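Long-range contact in excinuclease ABC, subunit A. (Deinococcus radiodurans, PDB 2VF7), which probably binds DNA and helps recognise damage in nucleotide excision repair, as an ATP-hydrolysing UvrA-family member of the ABC superfamily: residues Ala150-Cys154 against Cys287-His291. The protein carries 1 engineered substitution. Coordinates in Å, arbitrary orientation, origin at the centre of the assembly. Numbering follows the deposited sequence.
Sequences ACPEC and CPLCH. With ZN (zinc ion), chain F.
Two irregular CxxC loops, Ala150-Cys154 and Cys287-His291, face each other across a tetrahedral zinc site. Glu153 and Leu289, the most covered residues (59 and 55 Å²), close one side of the metal. CG of Glu153 lies 3.9 Å from CB of Leu289, and its OE2 3.3 Å from CG of Pro288; with chi1 t and chi2 p, Leu289 brings CD2 to 3.5 Å from SG of Cys151 and 3.8 Å from CD of Pro152. The first three residues of each CxxC run alike: the leading cysteine is extended (Cys151 phi/psi -55/129, Cys287 -48/133), the next two turn back with negative phi and psi. The closing cysteines differ, Cys154 at -112/-14 and Cys290 extended at -140/89. With Cys151 and Cys287 in t and Cys154 and Cys290 in p, the four SG atoms converge on ZN, at 2.4 Å (Cys151), 2.3 Å (Cys154), 2.1 Å (Cys287) and 2.0 Å (Cys290). CA spacings are Cys151-Cys290 7.1 Å, Glu153-Leu289 6.7 Å, Cys154-Cys287 6.2 Å. Within each knuckle a weak N-H...S bond folds back, Glu153 N to Cys151 SG (3.5 Å) and Cys290 N to Cys287 SG (3.7 Å). Backbone hydrogen bonds tie Cys151 to Arg294 and Cys287 to Gly158. This Cys4 site joins loops flanking 132 residues that include the UvrA DNA-binding domain. An all-thiolate shell is consistent with a structural, not catalytic, zinc that holds their two ends together.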
ATOM      1  N   ALA A 150     -23.532 -14.010  -5.259  1.00 65.14           N
ATOM      2  CA  ALA A 150     -23.060 -15.160  -6.031  1.00 65.30           C
ATOM      3  C   ALA A 150     -23.959 -16.387  -5.910  1.00 65.58           C
ATOM      4  O   ALA A 150     -24.391 -16.749  -4.808  1.00 65.63           O
ATOM      5  CB  ALA A 150     -21.641 -15.514  -5.621  1.00 64.81           C
ATOM      6  N   CYS A 151     -24.231 -17.021  -7.052  1.00 65.79           N
ATOM      7  CA  CYS A 151     -24.928 -18.305  -7.096  1.00 65.96           C
ATOM      8  C   CYS A 151     -24.187 -19.319  -6.219  1.00 66.29           C
ATOM      9  O   CYS A 151     -22.977 -19.472  -6.352  1.00 66.29           O
ATOM     10  CB  CYS A 151     -25.010 -18.801  -8.540  1.00 65.88           C
ATOM     11  SG  CYS A 151     -25.452 -20.534  -8.762  1.00 65.31           S
ATOM     12  N   PRO A 152     -24.910 -20.000  -5.310  1.00 66.66           N
ATOM     13  CA  PRO A 152     -24.319 -21.000  -4.391  1.00 66.89           C
ATOM     14  C   PRO A 152     -23.790 -22.298  -5.048  1.00 67.08           C
ATOM     15  O   PRO A 152     -22.971 -22.999  -4.436  1.00 67.04           O
ATOM     16  CB  PRO A 152     -25.468 -21.326  -3.422  1.00 66.90           C
ATOM     17  CG  PRO A 152     -26.540 -20.289  -3.681  1.00 67.04           C
ATOM     18  CD  PRO A 152     -26.361 -19.845  -5.098  1.00 66.79           C
ATOM     19  N   GLU A 153     -24.263 -22.613  -6.259  1.00 67.18           N
ATOM     20  CA  GLU A 153     -23.795 -23.774  -7.041  1.00 67.27           C
ATOM     21  C   GLU A 153     -22.361 -23.622  -7.576  1.00 67.12           C
ATOM     22  O   GLU A 153     -21.552 -24.545  -7.473  1.00 67.28           O
ATOM     23  CB  GLU A 153     -24.744 -24.033  -8.217  1.00 67.23           C
ATOM     24  CG  GLU A 153     -25.780 -25.114  -7.985  1.00 68.61           C
ATOM     25  CD  GLU A 153     -25.646 -26.304  -8.935  1.00 69.65           C
ATOM     26  OE1 GLU A 153     -24.521 -26.809  -9.138  1.00 70.10           O
ATOM     27  OE2 GLU A 153     -26.686 -26.741  -9.475  1.00 69.73           O
ATOM     28  N   CYS A 154     -22.061 -22.465  -8.162  1.00 66.89           N
ATOM     29  CA  CYS A 154     -20.776 -22.249  -8.825  1.00 66.61           C
ATOM     30  C   CYS A 154     -19.938 -21.237  -8.064  1.00 66.61           C
ATOM     31  O   CYS A 154     -18.729 -21.133  -8.284  1.00 66.43           O
ATOM     32  CB  CYS A 154     -20.987 -21.806 -10.274  1.00 66.45           C
ATOM     33  SG  CYS A 154     -22.036 -20.345 -10.482  1.00 66.38           S
ATOM     34  N   CYS A 287     -22.862 -24.249 -15.038  1.00 63.79           N
ATOM     35  CA  CYS A 287     -23.736 -24.204 -13.866  1.00 63.82           C
ATOM     36  C   CYS A 287     -25.192 -24.341 -14.295  1.00 63.86           C
ATOM     37  O   CYS A 287     -25.594 -23.686 -15.250  1.00 63.87           O
ATOM     38  CB  CYS A 287     -23.554 -22.874 -13.154  1.00 63.81           C
ATOM     39  SG  CYS A 287     -24.514 -22.696 -11.683  1.00 62.82           S
ATOM     40  N   PRO A 288     -25.971 -25.219 -13.625  1.00 64.13           N
ATOM     41  CA  PRO A 288     -27.395 -25.417 -13.949  1.00 64.40           C
ATOM     42  C   PRO A 288     -28.397 -24.527 -13.190  1.00 64.63           C
ATOM     43  O   PRO A 288     -29.530 -24.387 -13.637  1.00 64.48           O
ATOM     44  CB  PRO A 288     -27.627 -26.899 -13.621  1.00 64.33           C
ATOM     45  CG  PRO A 288     -26.482 -27.304 -12.698  1.00 64.17           C
ATOM     46  CD  PRO A 288     -25.543 -26.130 -12.549  1.00 64.21           C
ATOM     47  N   LEU A 289     -27.987 -23.937 -12.064  1.00 65.16           N
ATOM     48  CA  LEU A 289     -28.829 -22.972 -11.333  1.00 65.60           C
ATOM     49  C   LEU A 289     -28.794 -21.561 -11.966  1.00 65.92           C
ATOM     50  O   LEU A 289     -29.711 -20.769 -11.786  1.00 65.71           O
ATOM     51  CB  LEU A 289     -28.443 -22.923  -9.841  1.00 65.60           C
ATOM     52  CG  LEU A 289     -29.324 -22.096  -8.886  1.00 65.32           C
ATOM     53  CD1 LEU A 289     -30.633 -22.811  -8.540  1.00 65.35           C
ATOM     54  CD2 LEU A 289     -28.571 -21.724  -7.614  1.00 65.31           C
ATOM     55  N   CYS A 290     -27.717 -21.256 -12.686  1.00 66.48           N
ATOM     56  CA  CYS A 290     -27.596 -20.011 -13.446  1.00 66.80           C
ATOM     57  C   CYS A 290     -26.916 -20.321 -14.789  1.00 67.27           C
ATOM     58  O   CYS A 290     -25.679 -20.251 -14.923  1.00 67.51           O
ATOM     59  CB  CYS A 290     -26.831 -18.952 -12.641  1.00 66.67           C
ATOM     60  SG  CYS A 290     -25.200 -19.467 -12.004  1.00 66.52           S
ATOM     61  N   HIS A 291     -27.741 -20.666 -15.775  1.00 67.53           N
ATOM     62  CA  HIS A 291     -27.293 -21.309 -17.014  1.00 68.06           C
ATOM     63  C   HIS A 291     -26.398 -20.442 -17.906  1.00 68.10           C
ATOM     64  O   HIS A 291     -26.650 -20.298 -19.105  1.00 68.19           O
ATOM     65  CB  HIS A 291     -28.509 -21.795 -17.815  1.00 68.39           C
ATOM     66  CG  HIS A 291     -29.528 -22.526 -16.994  1.00 69.23           C
ATOM     67  ND1 HIS A 291     -30.500 -21.876 -16.264  1.00 69.80           N
ATOM     68  CD2 HIS A 291     -29.734 -23.849 -16.800  1.00 70.62           C
ATOM     69  CE1 HIS A 291     -31.259 -22.766 -15.653  1.00 70.55           C
ATOM     70  NE2 HIS A 291     -30.816 -23.972 -15.962  1.00 70.84           N
TER
HETATM   71 ZN    ZN F 903     -24.224 -20.795 -10.850  0.50 59.21          ZN